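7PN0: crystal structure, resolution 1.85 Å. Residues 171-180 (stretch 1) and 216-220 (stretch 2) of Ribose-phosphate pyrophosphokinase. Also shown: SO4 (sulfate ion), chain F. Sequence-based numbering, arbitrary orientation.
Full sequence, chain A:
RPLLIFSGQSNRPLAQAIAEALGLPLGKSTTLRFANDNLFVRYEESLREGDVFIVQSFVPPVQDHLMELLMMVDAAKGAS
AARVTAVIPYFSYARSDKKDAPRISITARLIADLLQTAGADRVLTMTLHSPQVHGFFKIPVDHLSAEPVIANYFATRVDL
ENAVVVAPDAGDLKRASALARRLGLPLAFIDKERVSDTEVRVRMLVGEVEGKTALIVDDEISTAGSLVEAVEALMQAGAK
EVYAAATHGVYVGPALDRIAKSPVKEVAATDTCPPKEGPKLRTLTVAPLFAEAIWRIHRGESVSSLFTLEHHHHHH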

ATOM      1  N   GLY A 171      27.298   1.883  26.769  1.00 27.67           N
ATOM      2  CA  GLY A 171      26.518   1.147  25.754  1.00 27.65           C
ATOM      3  C   GLY A 171      26.952  -0.309  25.599  1.00 29.32           C
ATOM      4  O   GLY A 171      26.163  -1.084  25.032  1.00 25.06           O
ATOM      5  N   ASP A 172      28.137  -0.680  26.116  1.00 28.23           N
ATOM      6  CA  ASP A 172      28.788  -2.005  25.903  1.00 32.53           C
ATOM      7  C   ASP A 172      28.485  -2.944  27.076  1.00 29.67           C
ATOM      8  O   ASP A 172      28.750  -4.151  26.940  1.00 27.24           O
ATOM      9  CB  ASP A 172      30.302  -1.857  25.711  1.00 30.30           C
ATOM     10  CG  ASP A 172      30.733  -1.272  24.370  1.00 35.46           C
ATOM     11  OD1 ASP A 172      29.849  -1.081  23.486  1.00 32.49           O
ATOM     12  OD2 ASP A 172      31.960  -0.971  24.222  1.00 30.53           O
ATOM     13  N   LEU A 173      27.865  -2.434  28.151  1.00 27.93           N
ATOM     14  CA  LEU A 173      27.628  -3.180  29.411  1.00 28.61           C
ATOM     15  C   LEU A 173      26.700  -4.385  29.182  1.00 26.23           C
ATOM     16  O   LEU A 173      26.932  -5.450  29.781  1.00 26.44           O
ATOM     17  CB  LEU A 173      27.021  -2.196  30.420  1.00 32.17           C
ATOM     18  CG  LEU A 173      27.739  -1.949  31.748  1.00 34.61           C
ATOM     19  CD1 LEU A 173      29.109  -2.566  31.858  1.00 33.89           C
ATOM     20  CD2 LEU A 173      27.810  -0.457  32.044  1.00 35.31           C
ATOM     21  N   LYS A 174      25.654  -4.240  28.374  1.00 27.16           N
ATOM     22  CA  LYS A 174      24.643  -5.317  28.208  1.00 27.96           C
ATOM     23  C   LYS A 174      25.279  -6.534  27.508  1.00 24.62           C
ATOM     24  O   LYS A 174      25.099  -7.701  27.995  1.00 23.80           O
ATOM     25  CB  LYS A 174      23.451  -4.785  27.414  1.00 32.41           C
ATOM     26  CG  LYS A 174      22.276  -5.747  27.326  1.00 37.32           C
ATOM     27  CD  LYS A 174      21.219  -5.354  26.295  1.00 47.35           C
ATOM     28  CE  LYS A 174      20.819  -3.889  26.350  1.00 56.02           C
ATOM     29  NZ  LYS A 174      20.074  -3.565  27.592  1.00 62.31           N
ATOM     30  N   ARG A 175      25.982  -6.288  26.401  1.00 23.94           N
ATOM     31  CA  ARG A 175      26.639  -7.357  25.598  1.00 22.47           C
ATOM     32  C   ARG A 175      27.798  -7.946  26.419  1.00 23.72           C
ATOM     33  O   ARG A 175      27.946  -9.195  26.474  1.00 24.29           O
ATOM     34  CB  ARG A 175      27.056  -6.834  24.223  1.00 23.15           C
ATOM     35  CG  ARG A 175      27.733  -7.900  23.369  1.00 21.66           C
ATOM     36  CD  ARG A 175      27.874  -7.484  21.901  1.00 22.18           C
ATOM     37  NE  ARG A 175      26.608  -7.436  21.185  1.00 21.23           N
ATOM     38  CZ  ARG A 175      25.935  -6.342  20.820  1.00 23.68           C
ATOM     39  NH1 ARG A 175      24.790  -6.496  20.176  1.00 23.98           N
ATOM     40  NH2 ARG A 175      26.352  -5.110  21.115  1.00 25.43           N
ATOM     41  N   ALA A 176      28.565  -7.105  27.106  1.00 23.05           N
ATOM     42  CA  ALA A 176      29.671  -7.556  27.974  1.00 24.04           C
ATOM     43  C   ALA A 176      29.132  -8.416  29.125  1.00 24.56           C
ATOM     44  O   ALA A 176      29.738  -9.470  29.433  1.00 21.50           O
ATOM     45  CB  ALA A 176      30.479  -6.373  28.460  1.00 24.09           C
ATOM     46  N   SER A 177      28.034  -8.012  29.769  1.00 23.59           N
ATOM     47  CA  SER A 177      27.407  -8.755  30.883  1.00 23.93           C
ATOM     48  C   SER A 177      26.964 -10.162  30.454  1.00 24.33           C
ATOM     49  O   SER A 177      27.076 -11.116  31.258  1.00 21.91           O
ATOM     50  CB  SER A 177      26.242  -7.986  31.410  1.00 28.20           C
ATOM     51  OG  SER A 177      25.732  -8.678  32.520  1.00 37.87           O
ATOM     52  N   ALA A 178      26.390 -10.281  29.260  1.00 23.60           N
ATOM     53  CA  ALA A 178      25.940 -11.565  28.673  1.00 23.87           C
ATOM     54  C   ALA A 178      27.146 -12.489  28.537  1.00 22.69           C
ATOM     55  O   ALA A 178      27.009 -13.656  28.883  1.00 22.26           O
ATOM     56  CB  ALA A 178      25.289 -11.358  27.319  1.00 26.16           C
ATOM     57  N   LEU A 179      28.254 -11.981  27.994  1.00 23.62           N
ATOM     58  CA  LEU A 179      29.515 -12.746  27.819  1.00 22.15           C
ATOM     59  C   LEU A 179      30.032 -13.181  29.195  1.00 22.78           C
ATOM     60  O   LEU A 179      30.393 -14.357  29.370  1.00 21.66           O
ATOM     61  CB  LEU A 179      30.559 -11.874  27.120  1.00 23.70           C
ATOM     62  CG  LEU A 179      31.924 -12.539  27.002  1.00 22.24           C
ATOM     63  CD1 LEU A 179      31.848 -13.785  26.129  1.00 21.93           C
ATOM     64  CD2 LEU A 179      32.939 -11.578  26.446  1.00 23.68           C
ATOM     65  N   ALA A 180      30.042 -12.261  30.150  1.00 22.47           N
ATOM     66  CA  ALA A 180      30.531 -12.532  31.520  1.00 23.49           C
ATOM     67  C   ALA A 180      29.724 -13.680  32.117  1.00 23.40           C
ATOM     68  O   ALA A 180      30.328 -14.575  32.766  1.00 24.85           O
ATOM     69  CB  ALA A 180      30.449 -11.283  32.368  1.00 23.66           C
ATOM     70  N   ILE A 216      37.337  -8.006  25.914  1.00 20.81           N
ATOM     71  CA  ILE A 216      36.368  -6.961  25.446  1.00 20.96           C
ATOM     72  C   ILE A 216      35.567  -7.498  24.265  1.00 21.10           C
ATOM     73  O   ILE A 216      36.101  -8.285  23.430  1.00 17.76           O
ATOM     74  CB  ILE A 216      37.039  -5.616  25.175  1.00 23.11           C
ATOM     75  CG1 ILE A 216      37.954  -5.647  23.950  1.00 26.41           C
ATOM     76  CG2 ILE A 216      37.758  -5.148  26.438  1.00 23.83           C
ATOM     77  CD1 ILE A 216      38.695  -4.362  23.677  1.00 30.27           C
ATOM     78  N   VAL A 217      34.305  -7.080  24.168  1.00 19.88           N
ATOM     79  CA  VAL A 217      33.428  -7.604  23.086  1.00 19.65           C
ATOM     80  C   VAL A 217      32.653  -6.413  22.548  1.00 20.61           C
ATOM     81  O   VAL A 217      32.256  -5.527  23.364  1.00 18.98           O
ATOM     82  CB  VAL A 217      32.551  -8.763  23.578  1.00 21.20           C
ATOM     83  CG1 VAL A 217      31.652  -8.360  24.756  1.00 23.32           C
ATOM     84  CG2 VAL A 217      31.745  -9.378  22.444  1.00 19.65           C
ATOM     85  N   ASP A 218      32.475  -6.374  21.237  1.00 18.76           N
ATOM     86  CA  ASP A 218      31.637  -5.327  20.615  1.00 18.60           C
ATOM     87  C   ASP A 218      30.739  -5.950  19.549  1.00 19.16           C
ATOM     88  O   ASP A 218      30.971  -7.110  19.161  1.00 16.70           O
ATOM     89  CB  ASP A 218      32.498  -4.194  20.063  1.00 19.55           C
ATOM     90  CG  ASP A 218      31.792  -2.838  20.102  1.00 21.50           C
ATOM     91  OD1 ASP A 218      30.698  -2.754  20.721  1.00 20.47           O
ATOM     92  OD2 ASP A 218      32.341  -1.874  19.538  1.00 22.53           O
ATOM     93  N   ASP A 219      29.759  -5.195  19.057  1.00 17.65           N
ATOM     94  CA  ASP A 219      28.955  -5.684  17.904  1.00 17.73           C
ATOM     95  C   ASP A 219      29.863  -5.698  16.669  1.00 16.11           C
ATOM     96  O   ASP A 219      29.768  -6.624  15.820  1.00 16.22           O
ATOM     97  CB  ASP A 219      27.681  -4.847  17.708  1.00 17.86           C
ATOM     98  CG  ASP A 219      27.916  -3.371  17.445  1.00 19.93           C
ATOM     99  OD1 ASP A 219      28.735  -2.776  18.173  1.00 21.88           O
ATOM    100  OD2 ASP A 219      27.282  -2.799  16.499  1.00 20.73           O
ATOM    101  N   GLU A 220      30.692  -4.675  16.503  1.00 16.85           N
ATOM    102  CA  GLU A 220      31.496  -4.569  15.281  1.00 18.14           C
ATOM    103  C   GLU A 220      32.822  -3.885  15.600  1.00 18.75           C
ATOM    104  O   GLU A 220      32.925  -3.243  16.598  1.00 21.39           O
ATOM    105  CB  GLU A 220      30.784  -3.793  14.175  1.00 19.53           C
ATOM    106  CG  GLU A 220      30.396  -2.379  14.534  1.00 19.03           C
ATOM    107  CD  GLU A 220      29.951  -1.597  13.322  1.00 20.48           C
ATOM    108  OE1 GLU A 220      30.647  -0.603  12.980  1.00 24.44           O
ATOM    109  OE2 GLU A 220      28.904  -1.973  12.714  1.00 20.71           O
TER
HETATM  110  S   SO4 F 404      24.226 -10.243  19.807  1.00 21.90           S
HETATM  111  O1  SO4 F 404      23.198 -11.068  20.391  1.00 18.25           O
HETATM  112  O2  SO4 F 404      24.881 -11.018  18.774  1.00 22.82           O
HETATM  113  O3  SO4 F 404      25.226  -9.859  20.832  1.00 24.40           O
HETATM  114  O4  SO4 F 404      23.644  -9.086  19.216  1.00 23.24           O
HETATM  115  O   HOH W   1      29.910  -4.889  24.578  1.00 22.77           O
HETATM  116  O   HOH W   2      33.418  -3.273  24.118  1.00 25.89           O
HETATM  117  O   HOH W   3      28.418  -4.030  22.615  1.00 28.30           O

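The strand at 216-218 runs past the helix of stretch 1 at a closest axial approach of 8.1 Å, with the N-to-C directions 126° apart. The contact is modest, burying 324 Å² over both sides, and no direct hydrogen bond crosses it; apolar packing, bridging waters and the long side chain of Arg175 hold the two segments together.

Ile216 contributes almost nothing. Its CA-to-CB bond points away from the helix, as the alternation of a strand requires when the next residue faces inward. That residue, Val217, is the hub of the apolar contact and has the largest covered area, 92 Å². With chi1 in the p well, its CG1 lies 3.9 Å from Ala176 CA and 3.9 Å from Leu179 CD2, while the aliphatic part of Arg175 adds a contact of 4.2 Å between CG and Val217 CG1. Ala176 CB points sideways and lies 4.4 Å from Val217 CG1, and the CA atoms of Ala176 and Val217 are 6.2 Å apart. Leu179, one helical turn after Arg175, points toward the strand and reaches the same valine methyl.

The carbonyl of Val217 has a polar role. Water 1 lies 2.7 Å from both Val217 O and Asp172 O, within hydrogen-bonding distance of each, and Asp172 O also accepts a backbone hydrogen bond from Ala176 N at 3.0 Å. Water 2 links Val217 O, at 2.6 Å, to Asp172 OD2, at 2.7 Å. Solvent thus joins the strand backbone to both the main chain and the carboxylate of Asp172.

Asp218 directs its CA-to-CB bond away from stretch 1, yet its carboxylate returns to place OD1 3.3 Å from Asp172 OD1. These are two acceptors of like charge, so the approach is not itself a bond. Nearby, water 3 accepts from Arg175 NH2 at 2.8 Å and lies 3.2 Å from Asp218 OD1, to which it can donate, connecting the acid of Asp218 to the base of Arg175.

At Asp219, where the chain turns a corner, the guanidinium of Arg175 lies with one face over CB, 3.7 Å from NH2. Asp219 OD1 is 4.4 Å from Arg175 NH2 and well out of the guanidinium plane, so the attraction is purely electrostatic. The edge of the guanidinium instead serves the sulfate: Arg175 NE donates to O3 at 2.8 Å and Arg175 NH1 to O4 at 3.0 Å. The contact also buries Asp219 N without a partner. Glu220 lies beyond reach of stretch 1.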